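Long-range contacts in PA14 domain-containing protein (Clostridium clariflavum, PDB 6QDI), which probably senses plant-biomass polysaccharides outside the cell, through tandem calcium-binding PA14 domains of a membrane-bound anti-sigma factor: residues S225-R230 and E259-Y264; D213-V218 and T244-A249. All blocks are in the same frame, centred on the assembly; numbering follows the deposited sequence. Where two conformers were deposited one is given.

Contact 1: S225-R230 and E259-Y264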
ATOM      1  N   SER A 225      -4.129  19.816   6.742  1.00  7.14           N
ATOM      2  CA  SER A 225      -4.653  20.485   7.918  1.00  7.54           C
ATOM      3  C   SER A 225      -5.583  19.548   8.656  1.00  7.07           C
ATOM      4  O   SER A 225      -6.362  18.833   8.038  1.00  8.24           O
ATOM      5  CB  SER A 225      -5.378  21.782   7.574  1.00  9.76           C
ATOM      6  OG  SER A 225      -4.422  22.769   7.122  1.00 12.34           O
ATOM      7  N   LEU A 226      -5.481  19.566   9.979  1.00  7.28           N
ATOM      8  CA  LEU A 226      -6.316  18.722  10.812  1.00  7.14           C
ATOM      9  C   LEU A 226      -7.101  19.534  11.823  1.00  7.00           C
ATOM     10  O   LEU A 226      -6.521  20.250  12.660  1.00  7.97           O
ATOM     11  CB  LEU A 226      -5.476  17.709  11.599  1.00  7.84           C
ATOM     12  CG  LEU A 226      -6.264  16.740  12.468  1.00  8.46           C
ATOM     13  CD1 LEU A 226      -7.050  15.733  11.631  1.00  9.17           C
ATOM     14  CD2 LEU A 226      -5.326  15.984  13.398  1.00  9.68           C
ATOM     15  N   TRP A 227      -8.421  19.384  11.753  1.00  7.00           N
ATOM     16  CA  TRP A 227      -9.379  19.975  12.696  1.00  7.06           C
ATOM     17  C   TRP A 227      -9.913  18.861  13.590  1.00  7.05           C
ATOM     18  O   TRP A 227     -10.385  17.830  13.106  1.00  7.43           O
ATOM     19  CB  TRP A 227     -10.555  20.590  11.938  1.00  7.77           C
ATOM     20  CG  TRP A 227     -10.193  21.732  11.076  1.00  8.42           C
ATOM     21  CD1 TRP A 227      -9.621  21.714   9.832  1.00  9.06           C
ATOM     22  CD2 TRP A 227     -10.358  23.134  11.402  1.00  8.43           C
ATOM     23  NE1 TRP A 227      -9.467  22.997   9.358  1.00  9.71           N
ATOM     24  CE2 TRP A 227      -9.911  23.887  10.291  1.00  9.10           C
ATOM     25  CE3 TRP A 227     -10.884  23.818  12.500  1.00  8.98           C
ATOM     26  CZ2 TRP A 227      -9.933  25.286  10.275  1.00 10.45           C
ATOM     27  CZ3 TRP A 227     -10.929  25.202  12.480  1.00  9.34           C
ATOM     28  CH2 TRP A 227     -10.460  25.921  11.366  1.00  9.89           C
ATOM     29  N   ILE A 228      -9.841  19.076  14.897  1.00  6.99           N
ATOM     30  CA  ILE A 228     -10.313  18.136  15.915  1.00  7.48           C
ATOM     31  C   ILE A 228     -11.275  18.943  16.784  1.00  7.37           C
ATOM     32  O   ILE A 228     -10.873  19.951  17.402  1.00  7.91           O
ATOM     33  CB  ILE A 228      -9.102  17.612  16.754  1.00  8.92           C
ATOM     34  CG1 ILE A 228      -8.208  16.708  15.920  1.00  8.88           C
ATOM     35  CG2 ILE A 228      -9.557  16.989  18.025  1.00  9.40           C
ATOM     36  CD1 ILE A 228      -8.812  15.418  15.457  1.00 10.40           C
ATOM     37  N   ASP A 229     -12.536  18.524  16.810  1.00  7.24           N
ATOM     38  CA  ASP A 229     -13.560  19.270  17.546  1.00  8.19           C
ATOM     39  C   ASP A 229     -13.555  20.745  17.201  1.00  8.23           C
ATOM     40  O   ASP A 229     -13.693  21.631  18.042  1.00  8.69           O
ATOM     41  CB  ASP A 229     -13.493  18.999  19.040  1.00  8.49           C
ATOM     42  CG  ASP A 229     -13.929  17.594  19.401  1.00  9.37           C
ATOM     43  OD1 ASP A 229     -14.766  17.010  18.668  1.00  9.40           O
ATOM     44  OD2 ASP A 229     -13.456  17.077  20.451  1.00 12.91           O
ATOM     45  N   ARG A 230     -13.415  21.034  15.899  1.00  7.96           N
ATOM     46  CA  ARG A 230     -13.480  22.390  15.328  1.00  8.52           C
ATOM     47  C   ARG A 230     -12.376  23.309  15.829  1.00  8.76           C
ATOM     48  O   ARG A 230     -12.511  24.525  15.743  1.00 11.00           O
ATOM     49  CB  ARG A 230     -14.867  23.001  15.476  1.00  9.59           C
ATOM     50  CG  ARG A 230     -15.902  22.092  14.893  1.00 10.10           C
ATOM     51  CD  ARG A 230     -17.263  22.750  14.843  1.00 10.08           C
ATOM     52  NE  ARG A 230     -18.242  21.778  14.440  1.00 10.98           N
ATOM     53  CZ  ARG A 230     -19.545  21.983  14.574  1.00 12.68           C
ATOM     54  NH1 ARG A 230     -20.045  23.194  14.887  1.00 14.05           N
ATOM     55  NH2 ARG A 230     -20.356  20.978  14.358  1.00 14.52           N
ATOM     56  N   GLU A 259     -14.938  15.090  16.598  1.00  6.81           N
ATOM     57  CA  GLU A 259     -15.249  15.542  15.226  1.00  7.04           C
ATOM     58  C   GLU A 259     -13.946  15.775  14.475  1.00  6.67           C
ATOM     59  O   GLU A 259     -13.061  16.442  14.975  1.00  9.30           O
ATOM     60  CB  GLU A 259     -16.085  16.805  15.275  1.00  8.37           C
ATOM     61  CG  GLU A 259     -16.679  17.212  13.935  1.00 10.05           C
ATOM     62  CD  GLU A 259     -17.517  18.498  14.039  1.00 11.90           C
ATOM     63  OE1 GLU A 259     -17.361  19.476  13.247  1.00 12.33           O
ATOM     64  OE2 GLU A 259     -18.338  18.583  14.889  1.00 13.39           O
ATOM     65  N   VAL A 260     -13.834  15.229  13.256  1.00  6.26           N
ATOM     66  CA  VAL A 260     -12.603  15.365  12.484  1.00  6.51           C
ATOM     67  C   VAL A 260     -12.891  15.936  11.118  1.00  6.06           C
ATOM     68  O   VAL A 260     -13.811  15.486  10.410  1.00  7.19           O
ATOM     69  CB  VAL A 260     -11.840  14.039  12.399  1.00  7.62           C
ATOM     70  CG1 VAL A 260     -12.606  12.902  11.799  1.00  8.69           C
ATOM     71  CG2 VAL A 260     -10.493  14.187  11.719  1.00  9.68           C
ATOM     72  N   MET A 261     -12.017  16.861  10.714  1.00  6.52           N
ATOM     73  CA  MET A 261     -11.936  17.297   9.309  1.00  6.37           C
ATOM     74  C   MET A 261     -10.453  17.293   8.972  1.00  6.39           C
ATOM     75  O   MET A 261      -9.654  17.990   9.605  1.00  7.22           O
ATOM     76  CB  MET A 261     -12.537  18.678   9.099  1.00  7.74           C
ATOM     77  CG  MET A 261     -12.461  19.134   7.644  1.00  8.36           C
ATOM     78  SD  MET A 261     -13.157  20.747   7.340  1.00 10.88           S
ATOM     79  CE  MET A 261     -14.841  20.528   7.738  1.00 12.37           C
ATOM     80  N   LEU A 262     -10.083  16.469   7.989  1.00  6.16           N
ATOM     81  CA  LEU A 262      -8.701  16.331   7.549  1.00  6.22           C
ATOM     82  C   LEU A 262      -8.667  16.768   6.101  1.00  6.41           C
ATOM     83  O   LEU A 262      -9.344  16.178   5.238  1.00  6.65           O
ATOM     84  CB  LEU A 262      -8.204  14.907   7.740  1.00  7.17           C
ATOM     85  CG  LEU A 262      -6.818  14.595   7.221  1.00  8.52           C
ATOM     86  CD1 LEU A 262      -5.749  15.393   7.885  1.00 10.42           C
ATOM     87  CD2 LEU A 262      -6.541  13.117   7.361  1.00 10.68           C
ATOM     88  N   LEU A 263      -7.897  17.817   5.829  1.00  6.54           N
ATOM     89  CA  LEU A 263      -7.733  18.351   4.473  0.60  7.04           C
ATOM     90  C   LEU A 263      -6.331  17.989   3.998  1.00  6.86           C
ATOM     91  O   LEU A 263      -5.385  18.054   4.764  1.00  7.90           O
ATOM     92  CB  LEU A 263      -7.883  19.884   4.464  0.60  7.67           C
ATOM     93  CG  LEU A 263      -9.205  20.501   4.929  0.60  8.36           C
ATOM     94  CD1 LEU A 263     -10.416  19.662   4.572  0.60  8.11           C
ATOM     95  CD2 LEU A 263      -9.253  20.790   6.422  0.60  8.60           C
ATOM     96  N   TYR A 264      -6.238  17.610   2.730  1.00  6.31           N
ATOM     97  CA  TYR A 264      -4.993  17.121   2.158  1.00  6.44           C
ATOM     98  C   TYR A 264      -4.817  17.638   0.749  1.00  6.29           C
ATOM     99  O   TYR A 264      -5.799  17.740   0.012  1.00  6.62           O
ATOM    100  CB  TYR A 264      -5.037  15.559   2.154  1.00  6.76           C
ATOM    101  CG  TYR A 264      -3.961  15.020   1.255  1.00  6.69           C
ATOM    102  CD1 TYR A 264      -2.612  15.086   1.621  1.00  6.96           C
ATOM    103  CD2 TYR A 264      -4.264  14.647  -0.029  1.00  6.60           C
ATOM    104  CE1 TYR A 264      -1.627  14.786   0.712  1.00  6.61           C
ATOM    105  CE2 TYR A 264      -3.270  14.374  -0.934  1.00  6.52           C
ATOM    106  CZ  TYR A 264      -1.948  14.458  -0.565  1.00  6.48           C
ATOM    107  OH  TYR A 264      -0.973  14.179  -1.515  1.00  7.11           O
TER
HETATM  108  O   HOH W   1     -13.279  19.202  13.715  1.00  8.77           O

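Contact 2: D213-V218 and T244-A249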
ATOM      1  N   ASP A 213      -4.872   9.321  27.320  1.00  9.62           N
ATOM      2  CA  ASP A 213      -4.304  10.384  26.522  1.00  9.98           C
ATOM      3  C   ASP A 213      -3.888   9.886  25.142  1.00  9.94           C
ATOM      4  O   ASP A 213      -3.283   8.820  25.023  1.00 10.58           O
ATOM      5  CB  ASP A 213      -3.076  11.006  27.197  1.00 11.08           C
ATOM      6  CG  ASP A 213      -3.406  12.043  28.271  1.00 12.61           C
ATOM      7  OD1 ASP A 213      -4.525  12.107  28.804  1.00 12.14           O
ATOM      8  OD2 ASP A 213      -2.519  12.847  28.579  1.00 17.94           O
ATOM      9  N   TYR A 214      -4.251  10.678  24.131  1.00  8.96           N
ATOM     10  CA  TYR A 214      -3.984  10.362  22.731  1.00  9.13           C
ATOM     11  C   TYR A 214      -3.196  11.482  22.083  1.00  9.04           C
ATOM     12  O   TYR A 214      -3.371  12.642  22.396  1.00 10.08           O
ATOM     13  CB  TYR A 214      -5.280  10.150  21.969  1.00  9.18           C
ATOM     14  CG  TYR A 214      -6.060   8.932  22.386  1.00  9.24           C
ATOM     15  CD1 TYR A 214      -6.759   8.901  23.594  1.00  9.06           C
ATOM     16  CD2 TYR A 214      -6.167   7.827  21.562  1.00  8.77           C
ATOM     17  CE1 TYR A 214      -7.473   7.780  23.974  1.00  8.52           C
ATOM     18  CE2 TYR A 214      -6.888   6.728  21.908  1.00  8.62           C
ATOM     19  CZ  TYR A 214      -7.560   6.692  23.128  1.00  8.25           C
ATOM     20  OH  TYR A 214      -8.269   5.559  23.473  1.00  8.78           O
ATOM     21  N   VAL A 215      -2.386  11.103  21.100  1.00  8.70           N
ATOM     22  CA  VAL A 215      -1.739  12.048  20.177  1.00  8.51           C
ATOM     23  C   VAL A 215      -2.087  11.595  18.761  1.00  8.12           C
ATOM     24  O   VAL A 215      -1.993  10.426  18.466  1.00  9.34           O
ATOM     25  CB  VAL A 215      -0.197  12.045  20.386  1.00  9.91           C
ATOM     26  CG1 VAL A 215       0.497  12.863  19.317  1.00  9.67           C
ATOM     27  CG2 VAL A 215       0.133  12.612  21.773  1.00 10.87           C
ATOM     28  N   PHE A 216      -2.449  12.556  17.916  1.00  8.00           N
ATOM     29  CA  PHE A 216      -2.671  12.281  16.495  1.00  8.31           C
ATOM     30  C   PHE A 216      -1.470  12.756  15.680  1.00  8.52           C
ATOM     31  O   PHE A 216      -0.917  13.833  15.934  1.00 10.07           O
ATOM     32  CB  PHE A 216      -3.931  12.976  16.003  1.00  9.45           C
ATOM     33  CG  PHE A 216      -5.151  12.496  16.686  1.00  9.69           C
ATOM     34  CD1 PHE A 216      -5.815  11.380  16.209  1.00 10.33           C
ATOM     35  CD2 PHE A 216      -5.675  13.139  17.764  1.00 11.44           C
ATOM     36  CE1 PHE A 216      -6.965  10.905  16.814  1.00 11.31           C
ATOM     37  CE2 PHE A 216      -6.808  12.662  18.394  1.00 13.38           C
ATOM     38  CZ  PHE A 216      -7.448  11.526  17.923  1.00 12.17           C
ATOM     39  N   TYR A 217      -1.101  11.939  14.704  1.00  8.94           N
ATOM     40  CA  TYR A 217       0.009  12.222  13.790  1.00  9.26           C
ATOM     41  C   TYR A 217      -0.542  12.259  12.381  1.00  9.07           C
ATOM     42  O   TYR A 217      -1.233  11.336  11.936  1.00 10.58           O
ATOM     43  CB  TYR A 217       1.075  11.152  13.860  1.00  9.69           C
ATOM     44  CG  TYR A 217       1.738  10.977  15.211  1.00 10.49           C
ATOM     45  CD1 TYR A 217       1.178  10.242  16.234  1.00 11.94           C
ATOM     46  CD2 TYR A 217       2.956  11.579  15.451  1.00 14.05           C
ATOM     47  CE1 TYR A 217       1.837  10.128  17.467  1.00 13.49           C
ATOM     48  CE2 TYR A 217       3.604  11.448  16.662  1.00 15.55           C
ATOM     49  CZ  TYR A 217       3.026  10.721  17.659  1.00 15.41           C
ATOM     50  OH  TYR A 217       3.621  10.573  18.899  1.00 21.26           O
ATOM     51  N   VAL A 218      -0.174  13.295  11.643  1.00  8.35           N
ATOM     52  CA  VAL A 218      -0.503  13.369  10.221  1.00  7.90           C
ATOM     53  C   VAL A 218       0.806  13.438   9.461  1.00  8.15           C
ATOM     54  O   VAL A 218       1.601  14.382   9.636  1.00  9.18           O
ATOM     55  CB  VAL A 218      -1.359  14.598   9.910  1.00  8.79           C
ATOM     56  CG1 VAL A 218      -1.634  14.722   8.429  1.00  9.76           C
ATOM     57  CG2 VAL A 218      -2.663  14.504  10.654  1.00 10.11           C
ATOM     58  N   THR A 244       5.851  15.321   8.738  1.00 14.29           N
ATOM     59  CA  THR A 244       4.882  14.814   9.659  1.00 12.99           C
ATOM     60  C   THR A 244       4.652  15.943  10.668  1.00 12.33           C
ATOM     61  O   THR A 244       5.546  16.758  10.952  1.00 19.18           O
ATOM     62  CB  THR A 244       5.343  13.495  10.381  1.00 16.94           C
ATOM     63  OG1 THR A 244       5.552  12.381   9.479  1.00 18.37           O
ATOM     64  CG2 THR A 244       4.375  13.047  11.425  1.00 17.95           C
ATOM     65  N   ALA A 245       3.454  15.981  11.219  1.00  9.39           N
ATOM     66  CA  ALA A 245       3.091  16.902  12.286  1.00  9.87           C
ATOM     67  C   ALA A 245       2.247  16.128  13.287  1.00  9.09           C
ATOM     68  O   ALA A 245       1.628  15.105  12.948  1.00  9.65           O
ATOM     69  CB  ALA A 245       2.295  18.082  11.730  1.00 11.08           C
ATOM     70  N   LYS A 246       2.170  16.627  14.504  1.00  9.86           N
ATOM     71  CA  LYS A 246       1.400  15.971  15.542  1.00 10.16           C
ATOM     72  C   LYS A 246       0.655  16.972  16.399  1.00 10.23           C
ATOM     73  O   LYS A 246       1.042  18.150  16.505  1.00 11.07           O
ATOM     74  CB  LYS A 246       2.267  15.090  16.392  1.00 11.62           C
ATOM     75  CG  LYS A 246       3.338  15.797  17.219  1.00 13.26           C
ATOM     76  CD  LYS A 246       4.226  14.797  17.975  1.00 16.50           C
ATOM     77  CE  LYS A 246       5.402  15.407  18.730  1.00 21.36           C
ATOM     78  NZ  LYS A 246       5.148  16.720  19.367  1.00 29.82           N
ATOM     79  N   THR A 247      -0.406  16.464  17.018  1.00  9.40           N
ATOM     80  CA  THR A 247      -1.116  17.238  18.033  1.00  9.46           C
ATOM     81  C   THR A 247      -0.354  17.171  19.359  1.00  9.82           C
ATOM     82  O   THR A 247       0.498  16.312  19.559  1.00 10.88           O
ATOM     83  CB  THR A 247      -2.562  16.739  18.230  1.00  9.63           C
ATOM     84  OG1 THR A 247      -2.569  15.425  18.786  1.00 10.01           O
ATOM     85  CG2 THR A 247      -3.320  16.731  16.909  1.00 10.14           C
ATOM     86  N   GLU A 248      -0.757  18.022  20.286  1.00 10.57           N
ATOM     87  CA  GLU A 248      -0.461  17.801  21.686  1.00 11.41           C
ATOM     88  C   GLU A 248      -1.252  16.583  22.173  1.00 11.22           C
ATOM     89  O   GLU A 248      -2.169  16.106  21.510  1.00 12.02           O
ATOM     90  CB  GLU A 248      -0.839  19.037  22.511  1.00 13.90           C
ATOM     91  CG  GLU A 248      -0.101  20.280  22.086  1.00 16.96           C
ATOM     92  CD  GLU A 248       1.373  20.079  22.200  1.00 22.27           C
ATOM     93  OE1 GLU A 248       1.846  19.798  23.322  1.00 28.86           O
ATOM     94  OE2 GLU A 248       2.068  20.175  21.170  1.00 30.90           O
ATOM     95  N   ALA A 249      -0.896  16.063  23.339  1.00 11.67           N
ATOM     96  CA  ALA A 249      -1.699  15.022  23.977  1.00 11.95           C
ATOM     97  C   ALA A 249      -3.064  15.560  24.374  1.00 10.91           C
ATOM     98  O   ALA A 249      -3.184  16.723  24.844  1.00 11.96           O
ATOM     99  CB  ALA A 249      -0.992  14.465  25.189  1.00 13.45           C
TER

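Contact 1: S225-R230 and E259-Y264
Arg-230 and Glu-259 reach each other through stretched chains: Glu-259 sets CG anti to its backbone N (chi1 -169°) and runs on extended, while Arg-230 is extended from CG to NE. They close one end of an antiparallel pairing between neighbouring strands in a sheet of the second PA14 domain. In this salt bridge the guanidinium grips the carboxylate side-on, through NE and NH2. Arg-230 NE lies 2.7 Å from Glu-259 OE1 in a nearly straight bond, whereas the bond from Arg-230 NH2 to Glu-259 OE2, at 3.2 Å, is more bent; both oxygens are met on their syn sides, although the two planes are turned 57° apart. Just before the arginine the chain leaves the strand, and Asp-229 prolongs the pairing past the strand's end. Its N donates to Glu-259 O, and its side-chain OD1, where a backbone carbonyl would otherwise serve, accepts from Glu-259 N at 2.8 Å, from above the carboxylate plane. A water accepts from Arg-230 N and donates to Glu-259 O.

Farther along, Ser-225 pairs with Leu-263 and Trp-227 with Met-261 as hydrogen-bonded pairs. Leu-226, Ile-228, Val-260 and Leu-262 share one face, where branched apolar chains suit burial: Leu-226 CD1 packs 3.8 Å from Val-260 CG2 and 4.0 Å from Leu-262 CD1. On the other face stands the partly exposed indole of Trp-227. Met-261 SD makes an oblique Met-aromatic contact 4.9 Å from the centroid of the five-membered ring of Trp-227, and at that ring's edge Leu-263 CD2 comes 3.6 Å from Trp-227 CD1.

Contact 2: D213-V218 and T244-A249
Phe-216 and Thr-247 meet where a side-chain hydroxyl stands in for a backbone carbonyl. Phe-216 N donates to Thr-247 OG1 at 3.0 Å, almost straight at 171°, and Thr-247 N returns a bond to Phe-216 O at 2.9 Å. A chi1 of 67° sets Thr-247 OG1 between its backbone N and carbonyl carbon, turned to the neighbouring strand. Threonine suits the place because its short side chain carries a hydroxyl that can accept and donate at once: it donates in turn to Glu-248 O, 2.8 Å from Thr-247 OG1. Its other branch is an apolar methyl, with Thr-247 CG2 3.9 Å from Phe-216 CB.

Regular antiparallel pairing holds at the other end. Val-218 and Ala-245 form a hydrogen-bonded pair, each N donating to the other's O at 2.9 Å. Between these two sets of bonds lies the non-hydrogen-bonded pair of Tyr-217 and Lys-246, whose side chains run side by side in the same direction. The long aliphatic part of the lysine follows the phenol, bringing Lys-246 CD to 3.7 Å from Tyr-217 CE2; Tyr-217 OH is satisfied by Glu-278. Thr-244 OG1 and Ser-219 OG are hydrogen-bonded. Beyond Thr-247, Val-215 CG2 packs 4.0 Å from Ala-249 CB, a small partner for a branched side chain.

The 213-218 segment is an inner part of its sheet: on its other edge the backbones of Val-215 and Tyr-217 are hydrogen-bonded to Glu-278 and Glu-276 of strand 271-279. Phe-216 also touches Trp-277 of that strand, while Val-218 packs on Ala-224 and Thr-247 on Leu-226 of strand 223-228, in the other sheet.

Overall arrangement
Both contacts belong to the second PA14 domain, with centres about 12 Å apart, but they lie in different antiparallel sheets. Their segments alternate along the chain: 213-218, 225-230, 244-249, 259-264. Strand 212-220 is followed by 223-228, and 242-252 by 257-266, so each succession carries the chain from the sheet of contact 2 to that of contact 1. The sheets meet through apolar side chains: Leu-226 CD2 lies 4.1 Å from Val-218 CG2, and Leu-262 CD1 lies 4.2 Å from Val-218 CG1. These contacts form part of the core between the two sheets of the PA14 beta-sandwich. Asp-221 and Asp-222, calcium ligands, occupy the connection between strands 212-220 and 223-228.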